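DUF1955 domain-containing protein (Sulfolobus tokodaii, PDB 1WY6) is of unknown function but folds as an all-helical repeat protein, the first archaeal one to have its crystal structure determined. Local coordinates at residues N121-L135 and L147-A159. Sequence-based numbering, arbitrary orientation.
Sequences NEVSASILVAIANAL and LLIEACKKGEKEA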
loop_
_atom_site.group_PDB
_atom_site.type_symbol
_atom_site.label_atom_id
_atom_site.label_comp_id
_atom_site.label_asym_id
_atom_site.label_seq_id
_atom_site.Cartn_x
_atom_site.Cartn_y
_atom_site.Cartn_z
ATOM N N ASN A 121 -8.743 -13.628 -11.053
ATOM C CA ASN A 121 -8.449 -13.989 -9.670
ATOM C C ASN A 121 -7.160 -14.812 -9.609
ATOM O O ASN A 121 -7.140 -15.991 -9.978
ATOM C CB ASN A 121 -9.614 -14.792 -9.075
ATOM C CG ASN A 121 -9.641 -14.751 -7.549
ATOM O OD1 ASN A 121 -8.683 -15.151 -6.884
ATOM N ND2 ASN A 121 -10.744 -14.261 -6.990
ATOM N N GLU A 122 -6.087 -14.185 -9.135
ATOM C CA GLU A 122 -4.791 -14.852 -9.042
ATOM C C GLU A 122 -4.137 -14.623 -7.684
ATOM O O GLU A 122 -3.178 -15.306 -7.322
ATOM C CB GLU A 122 -3.868 -14.337 -10.149
ATOM C CG GLU A 122 -2.561 -15.093 -10.271
ATOM C CD GLU A 122 -2.768 -16.584 -10.485
ATOM O OE1 GLU A 122 -3.532 -16.954 -11.403
ATOM O OE2 GLU A 122 -2.164 -17.387 -9.739
ATOM N N VAL A 123 -4.661 -13.655 -6.938
ATOM C CA VAL A 123 -4.126 -13.322 -5.621
ATOM C C VAL A 123 -4.320 -14.461 -4.629
ATOM O O VAL A 123 -5.240 -15.266 -4.774
ATOM C CB VAL A 123 -4.797 -12.052 -5.052
ATOM C CG1 VAL A 123 -4.264 -10.820 -5.767
ATOM C CG2 VAL A 123 -6.308 -12.145 -5.212
ATOM N N SER A 124 -3.448 -14.520 -3.625
ATOM C CA SER A 124 -3.516 -15.556 -2.606
ATOM C C SER A 124 -4.708 -15.315 -1.684
ATOM O O SER A 124 -5.318 -14.249 -1.708
ATOM C CB SER A 124 -2.229 -15.565 -1.783
ATOM O OG SER A 124 -2.089 -14.356 -1.061
ATOM N N ALA A 125 -5.027 -16.310 -0.865
ATOM C CA ALA A 125 -6.145 -16.209 0.063
ATOM C C ALA A 125 -5.932 -15.084 1.080
ATOM O O ALA A 125 -6.874 -14.372 1.435
ATOM C CB ALA A 125 -6.340 -17.544 0.787
ATOM N N SER A 126 -4.696 -14.924 1.545
ATOM C CA SER A 126 -4.383 -13.888 2.531
ATOM C C SER A 126 -4.778 -12.499 2.039
ATOM O O SER A 126 -5.414 -11.726 2.758
ATOM C CB SER A 126 -2.892 -13.914 2.876
ATOM O OG SER A 126 -2.100 -13.732 1.719
ATOM N N ILE A 127 -4.405 -12.189 0.808
ATOM C CA ILE A 127 -4.733 -10.901 0.223
ATOM C C ILE A 127 -6.257 -10.739 0.110
ATOM O O ILE A 127 -6.802 -9.691 0.472
ATOM C CB ILE A 127 -4.020 -10.752 -1.152
ATOM C CG1 ILE A 127 -2.507 -10.619 -0.911
ATOM C CG2 ILE A 127 -4.535 -9.524 -1.887
ATOM C CD1 ILE A 127 -1.624 -10.811 -2.141
ATOM N N LEU A 128 -6.952 -11.771 -0.365
ATOM C CA LEU A 128 -8.412 -11.707 -0.466
ATOM C C LEU A 128 -8.996 -11.415 0.917
ATOM O O LEU A 128 -9.940 -10.634 1.057
ATOM C CB LEU A 128 -8.982 -13.036 -0.969
ATOM C CG LEU A 128 -8.692 -13.457 -2.409
ATOM C CD1 LEU A 128 -9.095 -14.910 -2.598
ATOM C CD2 LEU A 128 -9.449 -12.558 -3.372
ATOM N N VAL A 129 -8.425 -12.048 1.939
ATOM C CA VAL A 129 -8.897 -11.849 3.303
ATOM C C VAL A 129 -8.631 -10.431 3.811
ATOM O O VAL A 129 -9.495 -9.830 4.452
ATOM C CB VAL A 129 -8.249 -12.857 4.275
ATOM C CG1 VAL A 129 -8.497 -12.430 5.708
ATOM C CG2 VAL A 129 -8.834 -14.245 4.044
ATOM N N ALA A 130 -7.440 -9.909 3.527
ATOM C CA ALA A 130 -7.065 -8.566 3.950
ATOM C C ALA A 130 -8.043 -7.535 3.380
ATOM O O ALA A 130 -8.617 -6.754 4.130
ATOM C CB ALA A 130 -5.629 -8.250 3.506
ATOM N N ILE A 131 -8.245 -7.550 2.065
ATOM C CA ILE A 131 -9.164 -6.609 1.415
ATOM C C ILE A 131 -10.624 -6.803 1.845
ATOM O O ILE A 131 -11.364 -5.831 2.021
ATOM C CB ILE A 131 -9.087 -6.700 -0.144
ATOM C CG1 ILE A 131 -7.757 -6.136 -0.653
ATOM C CG2 ILE A 131 -10.216 -5.892 -0.779
ATOM C CD1 ILE A 131 -6.565 -7.010 -0.411
ATOM N N ALA A 132 -11.037 -8.057 2.007
ATOM C CA ALA A 132 -12.403 -8.363 2.423
ATOM C C ALA A 132 -12.722 -7.706 3.759
ATOM O O ALA A 132 -13.750 -7.045 3.919
ATOM C CB ALA A 132 -12.589 -9.878 2.536
ATOM N N ASN A 133 -11.829 -7.903 4.721
ATOM C CA ASN A 133 -12.004 -7.347 6.047
ATOM C C ASN A 133 -11.898 -5.817 6.064
ATOM O O ASN A 133 -12.557 -5.158 6.869
ATOM C CB ASN A 133 -10.997 -8.005 6.998
ATOM C CG ASN A 133 -11.363 -9.459 7.312
ATOM O OD1 ASN A 133 -10.565 -10.212 7.866
ATOM N ND2 ASN A 133 -12.579 -9.848 6.960
ATOM N N ALA A 134 -11.084 -5.247 5.177
ATOM C CA ALA A 134 -10.974 -3.792 5.111
ATOM C C ALA A 134 -12.292 -3.270 4.519
ATOM O O ALA A 134 -12.849 -2.268 4.974
ATOM C CB ALA A 134 -9.803 -3.383 4.226
ATOM N N LEU A 135 -12.792 -3.965 3.502
ATOM C CA LEU A 135 -14.039 -3.565 2.869
ATOM C C LEU A 135 -15.189 -3.588 3.871
ATOM O O LEU A 135 -15.969 -2.643 3.954
ATOM C CB LEU A 135 -14.358 -4.490 1.684
ATOM C CG LEU A 135 -13.556 -4.219 0.406
ATOM C CD1 LEU A 135 -13.721 -5.372 -0.580
ATOM C CD2 LEU A 135 -14.020 -2.894 -0.217
ATOM N N LEU A 147 -15.371 -11.975 -1.511
ATOM C CA LEU A 147 -13.943 -12.250 -1.376
ATOM C C LEU A 147 -13.662 -13.384 -0.394
ATOM O O LEU A 147 -12.880 -14.285 -0.691
ATOM C CB LEU A 147 -13.195 -10.978 -0.942
ATOM C CG LEU A 147 -13.103 -9.874 -2.007
ATOM C CD1 LEU A 147 -12.409 -8.632 -1.451
ATOM C CD2 LEU A 147 -12.329 -10.411 -3.198
ATOM N N LEU A 148 -14.297 -13.342 0.775
ATOM C CA LEU A 148 -14.104 -14.400 1.763
ATOM C C LEU A 148 -14.573 -15.732 1.196
ATOM O O LEU A 148 -14.035 -16.778 1.541
ATOM C CB LEU A 148 -14.861 -14.091 3.058
ATOM C CG LEU A 148 -14.220 -13.032 3.966
ATOM C CD1 LEU A 148 -15.076 -12.835 5.221
ATOM C CD2 LEU A 148 -12.810 -13.464 4.333
ATOM N N ILE A 149 -15.582 -15.694 0.331
ATOM C CA ILE A 149 -16.085 -16.911 -0.292
ATOM C C ILE A 149 -14.989 -17.446 -1.210
ATOM O O ILE A 149 -14.704 -18.643 -1.211
ATOM C CB ILE A 149 -17.383 -16.644 -1.107
ATOM C CG1 ILE A 149 -18.562 -16.446 -0.149
ATOM C CG2 ILE A 149 -17.657 -17.805 -2.055
ATOM C CD1 ILE A 149 -19.861 -16.082 -0.831
ATOM N N GLU A 150 -14.367 -16.550 -1.976
ATOM C CA GLU A 150 -13.283 -16.938 -2.873
ATOM C C GLU A 150 -12.079 -17.456 -2.083
ATOM O O GLU A 150 -11.421 -18.405 -2.498
ATOM C CB GLU A 150 -12.852 -15.758 -3.748
ATOM C CG GLU A 150 -11.679 -16.088 -4.667
ATOM C CD GLU A 150 -12.010 -17.162 -5.700
ATOM O OE1 GLU A 150 -11.062 -17.773 -6.234
ATOM O OE2 GLU A 150 -13.208 -17.389 -5.986
ATOM N N ALA A 151 -11.792 -16.831 -0.945
ATOM C CA ALA A 151 -10.673 -17.254 -0.101
ATOM C C ALA A 151 -10.942 -18.652 0.458
ATOM O O ALA A 151 -10.033 -19.466 0.599
ATOM C CB ALA A 151 -10.479 -16.268 1.045
ATOM N N CYS A 152 -12.199 -18.913 0.798
ATOM C CA CYS A 152 -12.596 -20.212 1.327
ATOM C C CYS A 152 -12.365 -21.235 0.214
ATOM O O CYS A 152 -11.830 -22.325 0.442
ATOM C CB CYS A 152 -14.077 -20.161 1.749
ATOM S SG CYS A 152 -14.804 -21.759 2.240
ATOM N N LYS A 153 -12.748 -20.862 -1.002
ATOM C CA LYS A 153 -12.562 -21.724 -2.163
ATOM C C LYS A 153 -11.080 -22.031 -2.373
ATOM O O LYS A 153 -10.721 -23.149 -2.738
ATOM C CB LYS A 153 -13.125 -21.050 -3.411
ATOM C CG LYS A 153 -12.952 -21.864 -4.682
ATOM C CD LYS A 153 -13.619 -21.179 -5.858
ATOM C CE LYS A 153 -13.491 -22.002 -7.129
ATOM N NZ LYS A 153 -14.464 -21.541 -8.167
ATOM N N LYS A 154 -10.225 -21.035 -2.141
ATOM C CA LYS A 154 -8.785 -21.206 -2.296
ATOM C C LYS A 154 -8.191 -22.008 -1.146
ATOM O O LYS A 154 -6.983 -22.237 -1.108
ATOM C CB LYS A 154 -8.075 -19.851 -2.369
ATOM C CG LYS A 154 -8.263 -19.094 -3.670
ATOM C CD LYS A 154 -7.426 -17.822 -3.656
ATOM C CE LYS A 154 -7.498 -17.106 -4.987
ATOM N NZ LYS A 154 -6.936 -17.944 -6.071
ATOM N N GLY A 155 -9.041 -22.414 -0.205
ATOM C CA GLY A 155 -8.582 -23.210 0.921
ATOM C C GLY A 155 -8.303 -22.491 2.231
ATOM O O GLY A 155 -7.714 -23.077 3.137
ATOM N N GLU A 156 -8.723 -21.233 2.349
ATOM C CA GLU A 156 -8.488 -20.486 3.580
ATOM C C GLU A 156 -9.503 -20.870 4.655
ATOM O O GLU A 156 -10.675 -20.496 4.584
ATOM C CB GLU A 156 -8.547 -18.979 3.309
ATOM C CG GLU A 156 -8.345 -18.127 4.557
ATOM C CD GLU A 156 -6.951 -18.247 5.130
ATOM O OE1 GLU A 156 -6.745 -17.799 6.274
ATOM O OE2 GLU A 156 -6.058 -18.780 4.436
ATOM N N LYS A 157 -9.032 -21.613 5.654
ATOM C CA LYS A 157 -9.857 -22.096 6.762
ATOM C C LYS A 157 -10.725 -21.070 7.473
ATOM O O LYS A 157 -11.953 -21.176 7.465
ATOM C CB LYS A 157 -8.977 -22.761 7.815
ATOM C CG LYS A 157 -8.229 -23.984 7.345
ATOM C CD LYS A 157 -9.171 -25.124 7.033
ATOM C CE LYS A 157 -8.378 -26.383 6.766
ATOM N NZ LYS A 157 -7.405 -26.164 5.661
ATOM N N GLU A 158 -10.081 -20.105 8.128
ATOM C CA GLU A 158 -10.804 -19.083 8.873
ATOM C C GLU A 158 -11.817 -18.366 7.982
ATOM O O GLU A 158 -12.871 -17.953 8.451
ATOM C CB GLU A 158 -9.822 -18.074 9.486
ATOM C CG GLU A 158 -10.436 -17.108 10.517
ATOM C CD GLU A 158 -10.870 -17.783 11.826
ATOM O OE1 GLU A 158 -11.317 -17.058 12.739
ATOM O OE2 GLU A 158 -10.775 -19.027 11.953
ATOM N N ALA A 159 -11.494 -18.230 6.698
ATOM C CA ALA A 159 -12.387 -17.571 5.752
ATOM C C ALA A 159 -13.646 -18.421 5.582
ATOM O O ALA A 159 -14.761 -17.894 5.513
ATOM C CB ALA A 159 -11.691 -17.382 4.410
#
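L147 packs as a knob into a hole formed by L128, I131, A132 and L135. Its CD1 meets I131 CG2 and L135 CD1, both at 3.6 Å, while CD2 turns to L128 CD2. A132 CB packs on L147 CB at 3.7 Å and on L148 CG. Farther along, the small pair A125 and A151 lets the backbones close in, CA atoms 4.6 Å apart, and V129 CG2 lies over A151 CB and E156 CG.

At the polar end, carbons of E150 and K154 lie against N121 and the V123 carbonyl, with no hydrogen bond crossing. K154 CE is 2.9 Å from V123 O, and K154 CD touches L128 CD1. With CG anti to its backbone N (chi1 178°), E150 sets CG against both N121 ND2 (3.1 Å) and L128 CD1 (3.5 Å); amide and carboxylate planes are 49° apart. An alanine at E150 would probably open a gap beside L128 CD1, K154 CD still against it, and leave the N121 amide freer to turn.

I117 and L118 also touch L147. After a Schellman turn at G155, the chain enters helix 157-164, tied back by the C152–C160 disulfide. Helices 125-135 and 147-153, 160° apart, form an antiparallel pair with knob-into-hole packing, as is usual in all-helical repeat proteins.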